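Local coordinates for protein cytochrome c-552 (Thiobacillus ferrooxidans, PDB 1H1O) that carries electrons in the periplasm as a diheme, high-potential c-type cytochrome of the cytochrome c4 kind, with one heme in each of its two domains, at residues A105-G110 and K174-Y179; V18-T23 and I31-A36. One frame throughout, in Å; residues are numbered along the deposited sequence.

The chain folds as two cytochrome c domains in series, each around its own heme, and each contact belongs to one of them. Contact 2 (18-23 with 31-36) comes first along the chain and lies in the N-terminal domain, at the iron of its heme. Contact 1 (105-110 with 174-179) follows in the C-terminal domain, where helices 100-109 and 170-182 cross. They share no helix. The centres of contact 1 and contact 2 are about 23 Å apart, on opposite sides of the centre of the chain, and the two do not touch. Contact 1 thus packs the helical frame of one heme domain, and contact 2 fixes the histidine ligand of the iron in the other.

Contact 1 (A105-G110 and K174-Y179); sequences AIFNQG and KDVAAY
Helices 105-109 and 174-179 cross almost perpendicularly, with a signed angle of -87° and axes 9.3 Å apart at closest approach. This is the packing of the N-terminal and C-terminal helices of the cytochrome c fold, here in the C-terminal domain. The backbones come nearest at Phe-107 and Val-176, whose CA atoms are 6.3 Å apart. Gly-110, with positive phi, follows the last helical residue, Gln-109.

The interface is mainly apolar, and no hydrogen bond crosses it. Ile-106 and Val-176 meet at about a right angle. CG2 of Ile-106, anti to its backbone N, presses on CG2 of Val-176 at 3.2 Å, tighter than usual van der Waals contact. The CD1 end of Ile-106 reaches past this pair to CB of Asp-175, 4.1 Å away. Val-176 also touches the heme, so the crossing is tied directly to the cofactor.

In both Phe-107 and Tyr-179, CG is anti to the backbone N. The two side chains cross at about a right angle. Their ring planes are 46° apart and the centroids 5.9 Å apart, an oblique pair. The Phe-107 ring continues to Cys-119, Met-120 and His-123, around the heme attachment site. CE1 of Tyr-179 rests 3.8 Å from CB of Phe-107 and also touches its CG. An alanine in place of Tyr-179 would remove this ring and would probably leave Phe-107 less firmly held on that side.

CG1 of Val-176, anti to its own backbone N, lies at the edge of the Phe-107 ring, near its plane, with CD1 as its nearest ring atom at 4.5 Å.

Contact 2 (V18-T23 and I31-A36); sequences VCHGMT and IVPRLA. With HEM (protoporphyrin IX containing Fe), chain D.
The short, weakly bonded helix around 18-20 gives way at Gly-21, the first residue after it, which has positive phi, and the irregular segment 31-36 passes beside it, with His-20 CA 6.0 Å from Arg-34 CA. This is the heme attachment site of a class I cytochrome c, where Cys-19 and His-20 close the Cys-X-X-Cys-His motif begun by Cys-16.

The His-20 ring bridges the heme iron and the backbone of 31-36. Its CG is anti to the carbonyl carbon (chi1 -69°), and NE2 binds the heme iron. Met-64 SD is the other protein ligand of that iron. On the far side of the ring, ND1 donates a hydrogen bond to the carbonyl O of Pro-33, 2.8 Å away. The N-H...O angle is 154°, and the acceptor lies in the ring plane, with the donor nearly along the C=O axis. Iron and carbonyl together fix the rotation of the imidazole. The bond would probably also give the ring some imidazolate character and strengthen its donation to the iron.

Two aliphatic groups hold the ring from its two faces. CD1 of Leu-35 sits almost over the centre of one face, 3.3 Å from the centroid, in a close CH-pi contact. CG1 of Val-32, anti to its backbone N, lies over the opposite face at 3.8 Å from the centroid and 30° off the normal. This methyl also touches CB of Cys-19.

Arg-34 turns the other way, to a salt bridge with Asp-26 and a hydrogen bond to the Gly-138 carbonyl, which belongs to the second cytochrome c domain. Val-32 and Pro-33 also line the heme. CG2 of Val-32 meets the heme methyl CMD at 3.7 Å, and CD of Pro-33 packs against CAD, the first carbon of a propionate, at 3.3 Å.

Contact 1 (A105-G110 and K174-Y179)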
# COMPACT_ATOMS: atom_id res chain seq x y z
N ALA A 105 -4.57 -2.20 17.71
CA ALA A 105 -5.92 -2.00 18.23
C ALA A 105 -6.75 -1.29 17.17
O ALA A 105 -7.91 -1.64 16.94
CB ALA A 105 -5.86 -1.17 19.50
N ILE A 106 -6.15 -0.30 16.52
CA ILE A 106 -6.84 0.44 15.47
C ILE A 106 -7.18 -0.45 14.30
O ILE A 106 -8.32 -0.49 13.83
CB ILE A 106 -5.97 1.59 14.95
CG1 ILE A 106 -5.84 2.67 16.03
CG2 ILE A 106 -6.58 2.17 13.68
CD1 ILE A 106 -4.72 3.71 15.77
N PHE A 107 -6.20 -1.19 13.83
CA PHE A 107 -6.43 -2.05 12.68
C PHE A 107 -7.53 -3.07 12.92
O PHE A 107 -8.42 -3.26 12.05
CB PHE A 107 -5.14 -2.80 12.30
CG PHE A 107 -5.26 -3.59 11.04
CD1 PHE A 107 -5.10 -2.99 9.82
CD2 PHE A 107 -5.62 -4.93 11.09
CE1 PHE A 107 -5.30 -3.70 8.64
CE2 PHE A 107 -5.82 -5.67 9.93
CZ PHE A 107 -5.67 -5.05 8.70
N ASN A 108 -7.47 -3.75 14.07
CA ASN A 108 -8.43 -4.79 14.39
C ASN A 108 -9.74 -4.32 15.00
O ASN A 108 -10.80 -4.88 14.71
CB ASN A 108 -7.82 -5.83 15.34
CG ASN A 108 -6.59 -6.50 14.76
OD1 ASN A 108 -6.52 -6.79 13.58
ND2 ASN A 108 -5.61 -6.78 15.62
N GLN A 109 -9.67 -3.30 15.85
CA GLN A 109 -10.87 -2.82 16.53
C GLN A 109 -11.39 -1.47 16.06
O GLN A 109 -12.55 -1.15 16.28
CB GLN A 109 -10.60 -2.75 18.03
CG GLN A 109 -10.02 -4.03 18.61
CD GLN A 109 -9.94 -4.01 20.13
OE1 GLN A 109 -10.96 -4.11 20.83
NE2 GLN A 109 -8.72 -3.86 20.65
N GLY A 110 -10.55 -0.70 15.40
CA GLY A 110 -10.96 0.61 14.95
C GLY A 110 -11.13 1.44 16.20
O GLY A 110 -10.73 1.00 17.28
N LYS A 174 0.47 6.84 11.96
CA LYS A 174 1.78 6.31 12.35
C LYS A 174 1.63 4.97 13.10
O LYS A 174 2.41 4.04 12.89
CB LYS A 174 2.50 7.33 13.24
CG LYS A 174 2.88 8.62 12.52
CD LYS A 174 3.59 9.57 13.48
CE LYS A 174 4.14 10.79 12.76
NZ LYS A 174 4.82 11.71 13.72
N ASP A 175 0.63 4.89 13.96
CA ASP A 175 0.41 3.65 14.70
C ASP A 175 0.01 2.53 13.79
O ASP A 175 0.64 1.48 13.79
CB ASP A 175 -0.62 3.88 15.78
CG ASP A 175 -0.10 4.84 16.81
OD1 ASP A 175 1.11 5.10 16.68
OD2 ASP A 175 -0.85 5.31 17.69
N VAL A 176 -1.01 2.75 12.98
CA VAL A 176 -1.42 1.70 12.08
C VAL A 176 -0.25 1.34 11.16
O VAL A 176 -0.03 0.17 10.87
CB VAL A 176 -2.64 2.12 11.26
CG1 VAL A 176 -3.12 0.96 10.40
CG2 VAL A 176 -3.75 2.54 12.20
N ALA A 177 0.52 2.34 10.73
CA ALA A 177 1.67 2.07 9.87
C ALA A 177 2.72 1.23 10.60
O ALA A 177 3.21 0.24 10.07
CB ALA A 177 2.30 3.39 9.38
N ALA A 178 3.05 1.65 11.82
CA ALA A 178 4.03 0.92 12.61
C ALA A 178 3.57 -0.53 12.68
O ALA A 178 4.30 -1.45 12.29
CB ALA A 178 4.13 1.51 14.01
N TYR A 179 2.34 -0.74 13.13
CA TYR A 179 1.81 -2.09 13.23
C TYR A 179 1.90 -2.88 11.91
O TYR A 179 2.54 -3.93 11.85
CB TYR A 179 0.36 -2.06 13.74
CG TYR A 179 -0.31 -3.41 13.70
CD1 TYR A 179 -1.37 -3.67 12.82
CD2 TYR A 179 0.14 -4.46 14.50
CE1 TYR A 179 -1.96 -4.92 12.74
CE2 TYR A 179 -0.44 -5.73 14.42
CZ TYR A 179 -1.49 -5.95 13.55
OH TYR A 179 -2.04 -7.21 13.46

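Contact 2 (V18-T23 and I31-A36)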
# COMPACT_ATOMS: atom_id res chain seq x y z
N VAL A 18 14.35 -1.37 -10.03
CA VAL A 18 15.32 -0.33 -9.70
C VAL A 18 14.76 0.34 -8.45
O VAL A 18 15.46 0.56 -7.47
CB VAL A 18 15.45 0.72 -10.80
CG1 VAL A 18 16.33 1.85 -10.32
CG2 VAL A 18 16.02 0.10 -12.05
N CYS A 19 13.47 0.64 -8.48
CA CYS A 19 12.83 1.30 -7.34
C CYS A 19 12.18 0.39 -6.33
O CYS A 19 12.36 0.59 -5.13
CB CYS A 19 11.80 2.28 -7.84
SG CYS A 19 12.54 3.45 -8.92
N HIS A 20 11.42 -0.59 -6.81
CA HIS A 20 10.72 -1.52 -5.92
C HIS A 20 11.61 -2.56 -5.29
O HIS A 20 11.14 -3.47 -4.61
CB HIS A 20 9.57 -2.19 -6.67
CG HIS A 20 8.46 -1.25 -7.01
ND1 HIS A 20 7.56 -0.79 -6.07
CD2 HIS A 20 8.15 -0.61 -8.16
CE1 HIS A 20 6.75 0.09 -6.63
NE2 HIS A 20 7.09 0.21 -7.90
N GLY A 21 12.90 -2.41 -5.52
CA GLY A 21 13.83 -3.34 -4.93
C GLY A 21 13.73 -4.71 -5.54
O GLY A 21 12.99 -4.96 -6.49
N MET A 22 14.48 -5.62 -4.94
CA MET A 22 14.57 -6.98 -5.41
C MET A 22 14.67 -7.91 -4.22
O MET A 22 14.93 -7.46 -3.10
CB MET A 22 15.82 -7.05 -6.29
CG MET A 22 16.31 -8.39 -6.71
SD MET A 22 17.93 -8.06 -7.43
CE MET A 22 18.90 -7.76 -5.92
N THR A 23 14.43 -9.19 -4.45
CA THR A 23 14.48 -10.20 -3.40
C THR A 23 15.39 -9.87 -2.22
O THR A 23 15.02 -10.09 -1.07
CB THR A 23 14.87 -11.58 -3.97
OG1 THR A 23 13.85 -12.04 -4.86
CG2 THR A 23 15.07 -12.60 -2.84
N ILE A 31 8.71 5.70 0.55
CA ILE A 31 7.52 5.99 -0.26
C ILE A 31 7.31 5.06 -1.44
O ILE A 31 6.31 5.18 -2.14
CB ILE A 31 7.56 7.41 -0.81
CG1 ILE A 31 8.92 7.65 -1.47
CG2 ILE A 31 7.23 8.39 0.28
CD1 ILE A 31 9.02 8.91 -2.28
N VAL A 32 8.25 4.16 -1.68
CA VAL A 32 8.08 3.20 -2.77
C VAL A 32 7.61 1.95 -2.06
O VAL A 32 8.33 1.37 -1.26
CB VAL A 32 9.38 2.89 -3.51
CG1 VAL A 32 9.11 1.84 -4.58
CG2 VAL A 32 9.93 4.14 -4.17
N PRO A 33 6.38 1.54 -2.33
CA PRO A 33 5.84 0.35 -1.68
C PRO A 33 6.43 -0.94 -2.17
O PRO A 33 6.85 -1.05 -3.33
CB PRO A 33 4.36 0.44 -2.00
CG PRO A 33 4.39 0.94 -3.41
CD PRO A 33 5.45 2.04 -3.36
N ARG A 34 6.47 -1.90 -1.26
CA ARG A 34 6.94 -3.23 -1.59
C ARG A 34 5.78 -3.80 -2.40
O ARG A 34 4.63 -3.42 -2.19
CB ARG A 34 7.17 -4.03 -0.31
CG ARG A 34 8.29 -3.42 0.52
CD ARG A 34 8.50 -4.12 1.83
NE ARG A 34 9.59 -3.48 2.57
CZ ARG A 34 9.49 -3.07 3.83
NH1 ARG A 34 8.35 -3.23 4.49
NH2 ARG A 34 10.53 -2.51 4.43
N LEU A 35 6.08 -4.68 -3.34
CA LEU A 35 5.06 -5.25 -4.20
C LEU A 35 4.89 -6.74 -4.03
O LEU A 35 3.85 -7.30 -4.41
CB LEU A 35 5.39 -4.96 -5.66
CG LEU A 35 5.63 -3.48 -5.96
CD1 LEU A 35 5.90 -3.30 -7.46
CD2 LEU A 35 4.42 -2.68 -5.51
N ALA A 36 5.92 -7.39 -3.48
CA ALA A 36 5.90 -8.83 -3.27
C ALA A 36 4.64 -9.33 -2.55
O ALA A 36 4.29 -8.87 -1.46
CB ALA A 36 7.14 -9.24 -2.48
CHA HEM D . 3.78 2.31 -6.61
CHB HEM D . 4.03 -1.10 -9.98
CHC HEM D . 8.14 0.84 -11.58
CHD HEM D . 7.97 4.15 -8.18
C1A HEM D . 3.47 1.20 -7.39
C2A HEM D . 2.28 0.37 -7.25
C3A HEM D . 2.36 -0.60 -8.20
C4A HEM D . 3.59 -0.35 -8.92
CMA HEM D . 1.40 -1.72 -8.52
CAA HEM D . 1.19 0.58 -6.22
CBA HEM D . 1.39 -0.27 -4.95
CGA HEM D . 0.42 -0.09 -3.95
O1A HEM D . 0.67 -0.65 -2.82
O2A HEM D . -0.63 0.57 -4.10
C1B HEM D . 5.18 -0.86 -10.71
C2B HEM D . 5.56 -1.66 -11.85
C3B HEM D . 6.71 -1.10 -12.33
C4B HEM D . 7.03 0.01 -11.44
CMB HEM D . 4.77 -2.85 -12.36
CAB HEM D . 7.54 -1.48 -13.53
CBB HEM D . 6.79 -1.39 -14.89
C1C HEM D . 8.46 1.90 -10.79
C2C HEM D . 9.63 2.73 -10.98
C3C HEM D . 9.55 3.67 -10.00
C4C HEM D . 8.38 3.40 -9.25
CMC HEM D . 10.64 2.51 -12.07
CAC HEM D . 10.49 4.85 -9.70
CBC HEM D . 10.69 5.81 -10.91
C1D HEM D . 6.81 3.94 -7.44
C2D HEM D . 6.40 4.79 -6.34
C3D HEM D . 5.22 4.29 -5.93
C4D HEM D . 4.93 3.12 -6.74
CMD HEM D . 7.19 5.99 -5.85
CAD HEM D . 4.31 4.79 -4.87
CBD HEM D . 3.58 6.06 -5.56
CGD HEM D . 2.33 6.45 -5.04
O1D HEM D . 2.27 6.79 -3.85
O2D HEM D . 1.30 6.50 -5.76
NA HEM D . 4.25 0.75 -8.40
NB HEM D . 6.08 0.16 -10.46
NC HEM D . 7.71 2.32 -9.72
ND HEM D . 5.91 2.93 -7.66
FE HEM D . 6.01 1.53 -9.04